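Putative capsid protein of prophage (Escherichia coli CFT073, PDB 3BQW) is of unknown function but is probably a phage major capsid protein that would assemble into the viral shell. Local coordinates at residues S60-R73 with G155-E167. Numbering follows the deposited sequence.
Sequences SAFCSPMVGSQVQR and GIERYEIDWKIPE
E160, on strand 159-162, meets R73, which reaches over strand 61-67 from beyond the V67-Q70 turn, in a salt bridge. Strands 61-67 and 159-162 pair antiparallel as the two central strands of a four-stranded sheet whose edges are 70-79 and 148-151. F62 faces D162 and S64 faces E160 as hydrogen-bonded pairs, and E160 N gives S64 O a bond of 2.9 Å. The E160 chain leaves the backbone extended, CG anti to N (chi1 179°), and passes V71 CG1 and CG2 at about a right angle; E160 OE1 then meets R73 NH1 at 2.6 Å. R73 NH2 lies 2.6 Å from D162 OD2 in a second salt bridge, whose hydrogen bond is weak and bent, guanidinium and carboxylate planes almost perpendicular. Two carboxylates thus share one arginine, and a water joins E160 OE1 to S64 OG and F62 O. Toward the turn, M66 CE lies over one face of the R158 guanidinium, 3.5 Å from R158 NH1, while R158 NE is salt-bridged to E152. On the face carrying C63 and I161, A61 CB packs over the W163 ring. K164 NZ stands over the centre of the F62 ring, 3.8 Å from its centroid, in a cation-pi contact.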
loop_
_atom_site.group_PDB
_atom_site.type_symbol
_atom_site.label_atom_id
_atom_site.label_comp_id
_atom_site.label_asym_id
_atom_site.label_seq_id
_atom_site.Cartn_x
_atom_site.Cartn_y
_atom_site.Cartn_z
ATOM N N SER A 60 13.537 8.543 -12.184
ATOM C CA SER A 60 13.907 7.345 -12.902
ATOM C C SER A 60 14.096 6.185 -11.952
ATOM O O SER A 60 14.249 6.366 -10.748
ATOM C CB SER A 60 15.166 7.576 -13.749
ATOM O OG SER A 60 16.292 7.830 -12.956
ATOM N N ALA A 61 14.070 4.984 -12.517
ATOM C CA ALA A 61 14.368 3.760 -11.782
ATOM C C ALA A 61 15.158 2.841 -12.697
ATOM O O ALA A 61 15.125 2.979 -13.920
ATOM C CB ALA A 61 13.073 3.069 -11.303
ATOM N N PHE A 62 15.899 1.928 -12.085
ATOM C CA PHE A 62 16.672 0.928 -12.804
ATOM C C PHE A 62 15.799 -0.300 -12.958
ATOM O O PHE A 62 15.457 -0.985 -11.989
ATOM C CB PHE A 62 17.942 0.610 -12.034
ATOM C CG PHE A 62 18.964 -0.176 -12.820
ATOM C CD1 PHE A 62 19.864 0.465 -13.640
ATOM C CD2 PHE A 62 19.059 -1.547 -12.674
ATOM C CE1 PHE A 62 20.819 -0.252 -14.323
ATOM C CE2 PHE A 62 20.011 -2.278 -13.358
ATOM C CZ PHE A 62 20.885 -1.637 -14.174
ATOM N N CYS A 63 15.436 -0.564 -14.200
ATOM C CA CYS A 63 14.502 -1.598 -14.547
ATOM C C CYS A 63 15.234 -2.731 -15.248
ATOM O O CYS A 63 15.990 -2.505 -16.190
ATOM C CB CYS A 63 13.402 -1.010 -15.436
ATOM S SG CYS A 63 12.374 0.150 -14.515
ATOM N N SER A 64 15.008 -3.947 -14.760
ATOM C CA SER A 64 15.689 -5.130 -15.238
ATOM C C SER A 64 14.683 -6.217 -15.599
ATOM O O SER A 64 13.767 -6.476 -14.836
ATOM C CB SER A 64 16.633 -5.676 -14.156
ATOM O OG SER A 64 17.673 -4.774 -13.848
ATOM N N PRO A 65 14.916 -6.931 -16.724
ATOM C CA PRO A 65 14.044 -8.050 -16.986
ATOM C C PRO A 65 14.384 -9.228 -16.038
ATOM O O PRO A 65 15.431 -9.227 -15.352
ATOM C CB PRO A 65 14.350 -8.398 -18.453
ATOM C CG PRO A 65 15.717 -7.934 -18.696
ATOM C CD PRO A 65 16.004 -6.818 -17.708
ATOM N N MET A 66 13.504 -10.223 -16.025
ATOM C CA MET A 66 13.662 -11.389 -15.175
ATOM C C MET A 66 13.468 -12.622 -16.042
ATOM O O MET A 66 12.743 -12.587 -17.033
ATOM C CB MET A 66 12.647 -11.379 -14.019
ATOM C CG MET A 66 12.773 -10.174 -13.057
ATOM S SD MET A 66 11.571 -10.086 -11.719
ATOM C CE MET A 66 11.832 -11.670 -10.915
ATOM N N VAL A 67 14.151 -13.695 -15.683
ATOM C CA VAL A 67 13.929 -15.013 -16.279
ATOM C C VAL A 67 13.638 -15.908 -15.076
ATOM O O VAL A 67 14.531 -16.201 -14.280
ATOM C CB VAL A 67 15.158 -15.502 -17.076
ATOM C CG1 VAL A 67 14.867 -16.849 -17.789
ATOM C CG2 VAL A 67 15.587 -14.448 -18.097
ATOM N N GLY A 68 12.372 -16.274 -14.908
ATOM C CA GLY A 68 11.932 -16.965 -13.710
ATOM C C GLY A 68 12.003 -16.004 -12.540
ATOM O O GLY A 68 11.490 -14.873 -12.607
ATOM N N SER A 69 12.657 -16.450 -11.472
ATOM C CA SER A 69 12.916 -15.608 -10.322
ATOM C C SER A 69 14.280 -14.908 -10.432
ATOM O O SER A 69 14.700 -14.228 -9.506
ATOM C CB SER A 69 12.877 -16.447 -9.048
ATOM O OG SER A 69 14.125 -17.110 -8.865
ATOM N N GLN A 70 14.971 -15.058 -11.552
ATOM C CA GLN A 70 16.290 -14.468 -11.697
ATOM C C GLN A 70 16.205 -13.068 -12.324
ATOM O O GLN A 70 15.685 -12.913 -13.430
ATOM C CB GLN A 70 17.154 -15.370 -12.571
ATOM C CG GLN A 70 18.647 -15.071 -12.481
ATOM C CD GLN A 70 19.312 -15.672 -11.240
ATOM O OE1 GLN A 70 18.649 -16.301 -10.396
ATOM N NE2 GLN A 70 20.634 -15.481 -11.125
ATOM N N VAL A 71 16.719 -12.057 -11.619
ATOM C CA VAL A 71 16.815 -10.716 -12.189
ATOM C C VAL A 71 18.044 -10.637 -13.100
ATOM O O VAL A 71 19.134 -10.967 -12.678
ATOM C CB VAL A 71 16.850 -9.629 -11.092
ATOM C CG1 VAL A 71 16.961 -8.242 -11.718
ATOM C CG2 VAL A 71 15.603 -9.753 -10.220
ATOM N N GLN A 72 17.846 -10.218 -14.347
ATOM C CA GLN A 72 18.938 -10.030 -15.322
ATOM C C GLN A 72 19.450 -8.595 -15.243
ATOM O O GLN A 72 19.140 -7.769 -16.107
ATOM C CB GLN A 72 18.472 -10.294 -16.773
ATOM C CG GLN A 72 17.648 -11.546 -17.003
ATOM C CD GLN A 72 18.426 -12.798 -16.724
ATOM O OE1 GLN A 72 19.197 -13.262 -17.568
ATOM N NE2 GLN A 72 18.238 -13.359 -15.538
ATOM N N ARG A 73 20.258 -8.311 -14.226
ATOM C CA ARG A 73 20.702 -6.945 -13.949
ATOM C C ARG A 73 21.628 -6.377 -15.028
ATOM O O ARG A 73 21.744 -5.165 -15.169
ATOM C CB ARG A 73 21.378 -6.857 -12.574
ATOM C CG ARG A 73 20.457 -7.096 -11.360
ATOM C CD ARG A 73 21.056 -6.449 -10.079
ATOM N NE ARG A 73 20.864 -4.997 -10.115
ATOM C CZ ARG A 73 19.774 -4.357 -9.669
ATOM N NH1 ARG A 73 18.757 -5.016 -9.105
ATOM N NH2 ARG A 73 19.706 -3.036 -9.778
ATOM N N GLY A 155 -0.484 -8.307 -19.948
ATOM C CA GLY A 155 0.196 -7.832 -21.152
ATOM C C GLY A 155 1.660 -7.445 -21.035
ATOM O O GLY A 155 2.256 -6.998 -22.019
ATOM N N ILE A 156 2.266 -7.594 -19.858
ATOM C CA ILE A 156 3.712 -7.381 -19.744
ATOM C C ILE A 156 4.383 -8.630 -19.241
ATOM O O ILE A 156 3.730 -9.531 -18.716
ATOM C CB ILE A 156 4.080 -6.188 -18.825
ATOM C CG1 ILE A 156 3.783 -6.497 -17.337
ATOM C CG2 ILE A 156 3.363 -4.939 -19.311
ATOM C CD1 ILE A 156 4.193 -5.380 -16.374
ATOM N N GLU A 157 5.697 -8.668 -19.411
ATOM C CA GLU A 157 6.519 -9.670 -18.763
ATOM C C GLU A 157 7.060 -9.144 -17.424
ATOM O O GLU A 157 7.467 -7.981 -17.304
ATOM C CB GLU A 157 7.656 -10.110 -19.676
ATOM C CG GLU A 157 7.269 -11.273 -20.598
ATOM C CD GLU A 157 8.473 -11.834 -21.330
ATOM O OE1 GLU A 157 9.299 -11.013 -21.804
ATOM O OE2 GLU A 157 8.605 -13.086 -21.424
ATOM N N ARG A 158 7.019 -10.022 -16.426
ATOM C CA ARG A 158 7.527 -9.754 -15.081
ATOM C C ARG A 158 8.929 -9.150 -15.101
ATOM O O ARG A 158 9.819 -9.684 -15.734
ATOM C CB ARG A 158 7.551 -11.075 -14.344
ATOM C CG ARG A 158 7.648 -11.030 -12.874
ATOM C CD ARG A 158 7.124 -12.369 -12.362
ATOM N NE ARG A 158 7.264 -12.491 -10.927
ATOM C CZ ARG A 158 8.185 -13.223 -10.306
ATOM N NH1 ARG A 158 9.088 -13.921 -10.985
ATOM N NH2 ARG A 158 8.204 -13.238 -8.976
ATOM N N TYR A 159 9.111 -8.020 -14.422
ATOM C CA TYR A 159 10.426 -7.348 -14.332
ATOM C C TYR A 159 10.600 -6.663 -12.973
ATOM O O TYR A 159 9.645 -6.524 -12.225
ATOM C CB TYR A 159 10.575 -6.330 -15.452
ATOM C CG TYR A 159 9.789 -5.048 -15.249
ATOM C CD1 TYR A 159 10.421 -3.900 -14.752
ATOM C CD2 TYR A 159 8.412 -4.977 -15.559
ATOM C CE1 TYR A 159 9.729 -2.737 -14.548
ATOM C CE2 TYR A 159 7.686 -3.773 -15.371
ATOM C CZ TYR A 159 8.353 -2.672 -14.847
ATOM O OH TYR A 159 7.698 -1.477 -14.649
ATOM N N GLU A 160 11.826 -6.234 -12.677
ATOM C CA GLU A 160 12.162 -5.599 -11.398
ATOM C C GLU A 160 12.376 -4.104 -11.592
ATOM O O GLU A 160 13.008 -3.684 -12.545
ATOM C CB GLU A 160 13.418 -6.222 -10.770
ATOM C CG GLU A 160 13.814 -5.575 -9.438
ATOM C CD GLU A 160 15.214 -5.903 -9.006
ATOM O OE1 GLU A 160 16.175 -5.285 -9.540
ATOM O OE2 GLU A 160 15.355 -6.762 -8.111
ATOM N N ILE A 161 11.800 -3.318 -10.683
ATOM C CA ILE A 161 12.138 -1.915 -10.500
ATOM C C ILE A 161 13.045 -1.835 -9.287
ATOM O O ILE A 161 12.731 -2.398 -8.223
ATOM C CB ILE A 161 10.898 -1.026 -10.193
ATOM C CG1 ILE A 161 9.967 -0.959 -11.389
ATOM C CG2 ILE A 161 11.330 0.391 -9.816
ATOM C CD1 ILE A 161 8.561 -0.385 -11.026
ATOM N N ASP A 162 14.146 -1.119 -9.443
ATOM C CA ASP A 162 15.083 -0.902 -8.363
ATOM C C ASP A 162 15.324 0.602 -8.198
ATOM O O ASP A 162 15.861 1.268 -9.089
ATOM C CB ASP A 162 16.384 -1.642 -8.651
ATOM C CG ASP A 162 17.362 -1.595 -7.508
ATOM O OD1 ASP A 162 17.016 -1.087 -6.412
ATOM O OD2 ASP A 162 18.504 -2.085 -7.703
ATOM N N TRP A 163 14.885 1.115 -7.058
ATOM C CA TRP A 163 15.070 2.526 -6.683
ATOM C C TRP A 163 16.465 2.784 -6.104
ATOM O O TRP A 163 16.804 3.922 -5.816
ATOM C CB TRP A 163 14.020 2.933 -5.671
ATOM C CG TRP A 163 12.586 2.719 -6.166
ATOM C CD1 TRP A 163 11.697 1.765 -5.735
ATOM C CD2 TRP A 163 11.919 3.455 -7.205
ATOM N NE1 TRP A 163 10.510 1.883 -6.434
ATOM C CE2 TRP A 163 10.612 2.911 -7.330
ATOM C CE3 TRP A 163 12.295 4.521 -8.040
ATOM C CZ2 TRP A 163 9.683 3.399 -8.246
ATOM C CZ3 TRP A 163 11.371 5.009 -8.951
ATOM C CH2 TRP A 163 10.072 4.444 -9.049
ATOM N N LYS A 164 17.247 1.710 -5.951
ATOM C CA LYS A 164 18.658 1.741 -5.548
ATOM C C LYS A 164 18.793 2.379 -4.169
ATOM O O LYS A 164 19.429 3.420 -4.012
ATOM C CB LYS A 164 19.556 2.467 -6.583
ATOM C CG LYS A 164 19.579 1.883 -8.023
ATOM C CD LYS A 164 20.770 0.980 -8.347
ATOM C CE LYS A 164 21.116 0.958 -9.865
ATOM N NZ LYS A 164 21.826 -0.306 -10.310
ATOM N N ILE A 165 18.185 1.763 -3.165
ATOM C CA ILE A 165 18.359 2.263 -1.808
ATOM C C ILE A 165 19.817 1.938 -1.396
ATOM O O ILE A 165 20.324 0.864 -1.715
ATOM C CB ILE A 165 17.278 1.695 -0.840
ATOM C CG1 ILE A 165 17.142 2.620 0.382
ATOM C CG2 ILE A 165 17.570 0.246 -0.442
ATOM C CD1 ILE A 165 16.145 2.143 1.433
ATOM N N PRO A 166 20.523 2.878 -0.763
ATOM C CA PRO A 166 21.866 2.502 -0.310
ATOM C C PRO A 166 21.849 1.268 0.602
ATOM O O PRO A 166 20.928 1.099 1.386
ATOM C CB PRO A 166 22.354 3.761 0.431
ATOM C CG PRO A 166 21.577 4.866 -0.201
ATOM C CD PRO A 166 20.217 4.276 -0.426
ATOM N N GLU A 167 22.852 0.411 0.449
ATOM C CA GLU A 167 22.998 -0.805 1.241
ATOM C C GLU A 167 23.089 -0.569 2.741
ATOM O O GLU A 167 22.559 -1.348 3.522
ATOM C CB GLU A 167 24.238 -1.597 0.788
ATOM C CG GLU A 167 24.091 -2.218 -0.589
ATOM C CD GLU A 167 25.194 -3.245 -0.928
ATOM O OE1 GLU A 167 26.339 -3.148 -0.403
ATOM O OE2 GLU A 167 24.879 -4.161 -1.738
HETATM O O HOH W 1 16.528 -3.730 -11.651
HETATM O O HOH W 2 11.284 -9.565 -17.918
HETATM O O HOH W 3 10.064 -12.454 -16.375
HETATM O O HOH W 4 17.717 -7.782 -7.570
#